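Uncharacterized protein (Pseudomonas fluorescens, PDB 5V00) is a bicupin of unknown biochemical function, involved in histidine utilization. Local coordinates at residues B[9-21]-B[157-171]. Sequence-based numbering, arbitrary orientation. Where two conformers were deposited one is given.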
loop_
_atom_site.group_PDB
_atom_site.type_symbol
_atom_site.label_atom_id
_atom_site.label_comp_id
_atom_site.label_asym_id
_atom_site.label_seq_id
_atom_site.Cartn_x
_atom_site.Cartn_y
_atom_site.Cartn_z
ATOM N N SER B 9 -11.865 -4.758 -11.532
ATOM C CA SER B 9 -12.371 -5.267 -10.167
ATOM C C SER B 9 -11.874 -4.405 -8.988
ATOM O O SER B 9 -12.338 -3.241 -8.779
ATOM C CB SER B 9 -11.992 -6.782 -9.937
ATOM O OG SER B 9 -10.557 -7.074 -9.825
ATOM N N ALA B 10 -10.877 -4.912 -8.257
ATOM C CA ALA B 10 -10.394 -4.232 -7.064
ATOM C C ALA B 10 -9.289 -3.232 -7.492
ATOM O O ALA B 10 -8.215 -3.715 -7.912
ATOM C CB ALA B 10 -9.830 -5.217 -6.163
ATOM N N ILE B 11 -9.555 -1.937 -7.443
ATOM C CA ILE B 11 -8.601 -0.918 -7.864
ATOM C C ILE B 11 -8.026 -0.235 -6.669
ATOM O O ILE B 11 -8.797 0.170 -5.755
ATOM C CB ILE B 11 -9.276 0.109 -8.796
ATOM C CG1 ILE B 11 -9.734 -0.607 -10.088
ATOM C CG2 ILE B 11 -8.336 1.267 -9.131
ATOM C CD1 ILE B 11 -10.785 0.213 -10.860
ATOM N N SER B 12 -6.712 -0.115 -6.607
ATOM C CA SER B 12 -6.015 0.653 -5.571
ATOM C C SER B 12 -5.184 1.739 -6.223
ATOM O O SER B 12 -4.678 1.542 -7.311
ATOM C CB SER B 12 -5.118 -0.285 -4.811
ATOM O OG SER B 12 -5.833 -1.215 -4.055
ATOM N N VAL B 13 -5.031 2.917 -5.608
ATOM C CA VAL B 13 -4.162 3.957 -6.115
ATOM C C VAL B 13 -3.125 4.237 -5.002
ATOM O O VAL B 13 -3.497 4.547 -3.848
ATOM C CB VAL B 13 -4.871 5.246 -6.543
ATOM C CG1 VAL B 13 -3.891 6.286 -7.049
ATOM C CG2 VAL B 13 -5.972 4.937 -7.559
ATOM N N TRP B 14 -1.833 4.047 -5.311
ATOM C CA TRP B 14 -0.721 4.292 -4.387
ATOM C C TRP B 14 -0.244 5.699 -4.756
ATOM O O TRP B 14 0.231 5.953 -5.928
ATOM C CB TRP B 14 0.383 3.244 -4.573
ATOM C CG TRP B 14 -0.065 1.824 -4.564
ATOM C CD1 TRP B 14 -0.104 0.919 -5.586
ATOM C CD2 TRP B 14 -0.686 1.187 -3.472
ATOM N NE1 TRP B 14 -0.621 -0.271 -5.173
ATOM C CE2 TRP B 14 -1.032 -0.118 -3.875
ATOM C CE3 TRP B 14 -1.076 1.632 -2.215
ATOM C CZ2 TRP B 14 -1.708 -1.007 -3.059
ATOM C CZ3 TRP B 14 -1.756 0.730 -1.382
ATOM C CH2 TRP B 14 -2.061 -0.586 -1.825
ATOM N N ARG B 15 -0.346 6.652 -3.837
ATOM C CA ARG B 15 0.103 7.989 -4.120
ATOM C C ARG B 15 1.543 8.171 -3.639
ATOM O O ARG B 15 1.926 7.791 -2.523
ATOM C CB ARG B 15 -0.770 9.084 -3.541
ATOM C CG ARG B 15 -2.216 9.066 -3.968
ATOM C CD ARG B 15 -2.324 9.480 -5.477
ATOM N NE ARG B 15 -3.687 9.506 -5.840
ATOM C CZ ARG B 15 -4.137 9.866 -7.059
ATOM N NH1 ARG B 15 -3.238 10.276 -7.956
ATOM N NH2 ARG B 15 -5.387 9.758 -7.358
ATOM N N ALA B 16 2.360 8.777 -4.465
ATOM C CA ALA B 16 3.784 8.842 -4.157
ATOM C C ALA B 16 4.058 9.705 -2.895
ATOM O O ALA B 16 5.067 9.512 -2.175
ATOM C CB ALA B 16 4.582 9.435 -5.350
ATOM N N VAL B 17 3.201 10.640 -2.662
ATOM C CA VAL B 17 3.338 11.443 -1.395
ATOM C C VAL B 17 3.256 10.584 -0.153
ATOM O O VAL B 17 3.883 10.970 0.885
ATOM C CB VAL B 17 2.440 12.691 -1.306
ATOM C CG1 VAL B 17 2.745 13.655 -2.370
ATOM C CG2 VAL B 17 1.028 12.393 -1.362
ATOM N N ASP B 18 2.641 9.408 -0.211
ATOM C CA ASP B 18 2.592 8.467 0.894
ATOM C C ASP B 18 3.709 7.484 0.998
ATOM O O ASP B 18 3.789 6.687 1.955
ATOM C CB ASP B 18 1.245 7.734 0.875
ATOM C CG ASP B 18 0.074 8.705 0.939
ATOM O OD1 ASP B 18 0.070 9.671 1.774
ATOM O OD2 ASP B 18 -0.934 8.537 0.182
ATOM N N TYR B 19 4.619 7.443 -0.004
ATOM C CA TYR B 19 5.663 6.443 0.073
ATOM C C TYR B 19 6.661 6.861 1.209
ATOM O O TYR B 19 6.821 8.026 1.416
ATOM C CB TYR B 19 6.498 6.354 -1.237
ATOM C CG TYR B 19 5.730 6.039 -2.493
ATOM C CD1 TYR B 19 4.495 5.396 -2.465
ATOM C CD2 TYR B 19 6.314 6.323 -3.768
ATOM C CE1 TYR B 19 3.839 5.085 -3.680
ATOM C CE2 TYR B 19 5.653 6.046 -4.935
ATOM C CZ TYR B 19 4.387 5.422 -4.884
ATOM O OH TYR B 19 3.685 5.136 -6.048
ATOM N N VAL B 20 7.190 5.850 1.864
ATOM C CA VAL B 20 8.129 6.057 2.958
ATOM C C VAL B 20 9.557 5.732 2.439
ATOM O O VAL B 20 9.798 4.634 2.002
ATOM C CB VAL B 20 7.785 5.127 4.084
ATOM C CG1 VAL B 20 8.794 5.238 5.230
ATOM C CG2 VAL B 20 6.378 5.554 4.633
ATOM N N ARG B 21 10.421 6.720 2.588
ATOM C CA ARG B 21 11.809 6.561 2.152
ATOM C C ARG B 21 12.610 5.926 3.264
ATOM O O ARG B 21 12.554 6.398 4.421
ATOM C CB ARG B 21 12.379 7.907 1.755
ATOM C CG ARG B 21 13.415 7.846 0.625
ATOM C CD ARG B 21 13.957 9.251 0.374
ATOM N NE ARG B 21 14.097 9.611 -1.032
ATOM C CZ ARG B 21 13.203 10.247 -1.782
ATOM N NH1 ARG B 21 12.016 10.596 -1.312
ATOM N NH2 ARG B 21 13.512 10.556 -3.038
ATOM N N LEU B 157 -8.686 4.076 -15.905
ATOM C CA LEU B 157 -9.783 3.524 -15.107
ATOM C C LEU B 157 -10.476 4.549 -14.242
ATOM O O LEU B 157 -10.834 4.269 -13.118
ATOM C CB LEU B 157 -9.306 2.327 -14.320
ATOM C CG LEU B 157 -9.005 1.071 -15.123
ATOM C CD1 LEU B 157 -8.160 0.048 -14.435
ATOM C CD2 LEU B 157 -10.299 0.458 -15.692
ATOM N N GLY B 158 -10.637 5.756 -14.739
ATOM C CA GLY B 158 -11.299 6.821 -14.072
ATOM C C GLY B 158 -10.489 7.575 -13.062
ATOM O O GLY B 158 -11.020 8.484 -12.426
ATOM N N GLU B 159 -9.192 7.228 -12.912
ATOM C CA GLU B 159 -8.287 7.862 -11.972
ATOM C C GLU B 159 -7.291 8.693 -12.750
ATOM O O GLU B 159 -7.093 8.523 -13.993
ATOM C CB GLU B 159 -7.608 6.813 -11.129
ATOM C CG GLU B 159 -8.512 5.916 -10.348
ATOM C CD GLU B 159 -9.416 6.627 -9.334
ATOM O OE1 GLU B 159 -9.148 7.747 -8.951
ATOM O OE2 GLU B 159 -10.407 5.961 -8.970
ATOM N N LYS B 160 -6.705 9.632 -12.044
ATOM C CA LYS B 160 -5.683 10.478 -12.541
ATOM C C LYS B 160 -4.438 10.344 -11.673
ATOM O O LYS B 160 -4.424 10.661 -10.467
ATOM C CB LYS B 160 -6.155 11.938 -12.544
ATOM C CG LYS B 160 -7.292 12.176 -13.521
ATOM C CD LYS B 160 -7.640 13.666 -13.542
ATOM C CE LYS B 160 -8.694 13.908 -14.621
ATOM N NZ LYS B 160 -9.087 15.345 -14.678
ATOM N N LEU B 161 -3.355 9.897 -12.286
ATOM C CA LEU B 161 -2.118 9.660 -11.622
ATOM C C LEU B 161 -1.114 10.742 -11.946
ATOM O O LEU B 161 -0.811 11.025 -13.117
ATOM C CB LEU B 161 -1.542 8.341 -12.098
ATOM C CG LEU B 161 -2.428 7.123 -12.098
ATOM C CD1 LEU B 161 -1.614 5.940 -12.585
ATOM C CD2 LEU B 161 -2.834 6.877 -10.652
ATOM N N GLY B 162 -0.542 11.359 -10.905
ATOM C CA GLY B 162 0.546 12.247 -11.063
ATOM C C GLY B 162 1.865 11.558 -11.043
ATOM O O GLY B 162 1.930 10.298 -11.092
ATOM N N HIS B 163 2.985 12.340 -11.016
ATOM C CA HIS B 163 4.320 11.756 -11.105
ATOM C C HIS B 163 4.586 10.725 -10.035
ATOM O O HIS B 163 4.466 11.028 -8.827
ATOM C CB HIS B 163 5.471 12.809 -11.029
ATOM C CG HIS B 163 5.753 13.485 -12.308
ATOM N ND1 HIS B 163 6.719 13.028 -13.181
ATOM C CD2 HIS B 163 5.180 14.561 -12.897
ATOM C CE1 HIS B 163 6.750 13.834 -14.238
ATOM N NE2 HIS B 163 5.802 14.738 -14.114
ATOM N N HIS B 164 4.834 9.501 -10.429
ATOM C CA HIS B 164 5.224 8.365 -9.591
ATOM C C HIS B 164 4.105 7.786 -8.747
ATOM O O HIS B 164 4.353 6.866 -7.985
ATOM C CB HIS B 164 6.431 8.635 -8.720
ATOM C CG HIS B 164 7.578 9.198 -9.496
ATOM N ND1 HIS B 164 8.665 9.793 -8.869
ATOM C CD2 HIS B 164 7.819 9.238 -10.832
ATOM C CE1 HIS B 164 9.537 10.161 -9.805
ATOM N NE2 HIS B 164 9.059 9.837 -11.004
ATOM N N ASP B 165 2.875 8.214 -9.045
ATOM C CA ASP B 165 1.700 7.551 -8.496
ATOM C C ASP B 165 1.495 6.238 -9.278
ATOM O O ASP B 165 1.946 6.137 -10.453
ATOM C CB ASP B 165 0.451 8.433 -8.643
ATOM C CG ASP B 165 0.458 9.705 -7.804
ATOM O OD1 ASP B 165 1.238 9.808 -6.808
ATOM O OD2 ASP B 165 -0.346 10.607 -8.137
ATOM N N CYS B 166 0.877 5.238 -8.657
ATOM C CA CYS B 166 0.695 3.920 -9.285
ATOM C C CYS B 166 -0.686 3.360 -9.040
ATOM O O CYS B 166 -1.102 3.300 -7.905
ATOM C CB CYS B 166 1.722 2.964 -8.658
ATOM S SG CYS B 166 1.841 1.333 -9.361
ATOM N N LEU B 167 -1.395 2.954 -10.099
ATOM C CA LEU B 167 -2.655 2.282 -9.997
ATOM C C LEU B 167 -2.411 0.806 -10.034
ATOM O O LEU B 167 -1.504 0.313 -10.749
ATOM C CB LEU B 167 -3.527 2.710 -11.155
ATOM C CG LEU B 167 -4.914 2.108 -11.139
ATOM C CD1 LEU B 167 -5.976 3.108 -11.507
ATOM C CD2 LEU B 167 -4.993 0.860 -11.981
ATOM N N GLN B 168 -3.140 0.049 -9.211
ATOM C CA GLN B 168 -3.053 -1.401 -9.138
ATOM C C GLN B 168 -4.444 -2.027 -9.238
ATOM O O GLN B 168 -5.357 -1.632 -8.502
ATOM C CB GLN B 168 -2.429 -1.857 -7.855
ATOM C CG GLN B 168 -2.334 -3.353 -7.660
ATOM C CD GLN B 168 -1.434 -3.775 -6.477
ATOM O OE1 GLN B 168 -0.662 -2.985 -5.953
ATOM N NE2 GLN B 168 -1.421 -5.074 -6.201
ATOM N N VAL B 169 -4.596 -2.958 -10.179
ATOM C CA VAL B 169 -5.814 -3.771 -10.255
ATOM C C VAL B 169 -5.400 -5.109 -9.690
ATOM O O VAL B 169 -4.347 -5.725 -10.055
ATOM C CB VAL B 169 -6.333 -3.966 -11.686
ATOM C CG1 VAL B 169 -7.583 -4.883 -11.633
ATOM C CG2 VAL B 169 -6.529 -2.702 -12.368
ATOM N N ASP B 170 -6.180 -5.675 -8.782
ATOM C CA ASP B 170 -5.876 -6.997 -8.158
ATOM C C ASP B 170 -7.076 -7.915 -8.312
ATOM O O ASP B 170 -8.191 -7.455 -8.477
ATOM C CB ASP B 170 -5.712 -6.915 -6.658
ATOM C CG ASP B 170 -4.351 -6.514 -6.206
ATOM O OD1 ASP B 170 -3.339 -7.002 -6.777
ATOM O OD2 ASP B 170 -4.356 -5.797 -5.133
ATOM N N GLY B 171 -6.807 -9.201 -8.222
ATOM C CA GLY B 171 -7.889 -10.219 -8.270
ATOM C C GLY B 171 -8.678 -10.294 -9.530
ATOM O O GLY B 171 -9.825 -10.688 -9.560
HETATM O O HOH W 1 -6.006 -3.411 -5.874
HETATM O O HOH W 2 -7.589 9.879 -9.336
HETATM O O HOH W 3 1.435 11.717 -4.857
#
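Strand 10-14 pairs antiparallel with strand 166-170 at the margin of a five-stranded sheet in this bicupin, bringing the N-terminal strand onto the C-terminal half of the chain. Ser12 and Trp14 each exchange two backbone hydrogen bonds, with Gln168 and Cys166 respectively, among them Trp14 N to Cys166 O (2.8 Å). On the face carrying Trp14 and Gln168, the indole NE1 donates to Gln168 OE1 (2.8 Å), which lies near the ring plane; ring and amide are turned 62° apart, and OE1 is shared with Thr35. With CG anti to the backbone N (chi1 178°) and the chain extended, Gln168 brings its amide up to the NE1 edge of the indole. On the other face, Val13 packs CG1 against Leu161 CD2 (3.8 Å) of strand 159-161, which belongs to the facing sheet of the cupin beta-sandwich. Where the strands end, Asp165 ties both segments: OD1 accepts from Ala16 N (2.8 Å), while OD2 takes Arg15 NH1 (2.9 Å, a salt bridge) and Gly162 N from opposite faces of the carboxylate. Arg15 NH1 also donates to Lys160 O (2.8 Å), and its NE to Ala38 O of the second subunit. An alanine replacing Asp165 would probably cost Arg15 its salt bridge and leave Ala16 N and Gly162 N without this acceptor. Nearby, the Tyr19 hydroxyl donates to His164 O (2.7 Å).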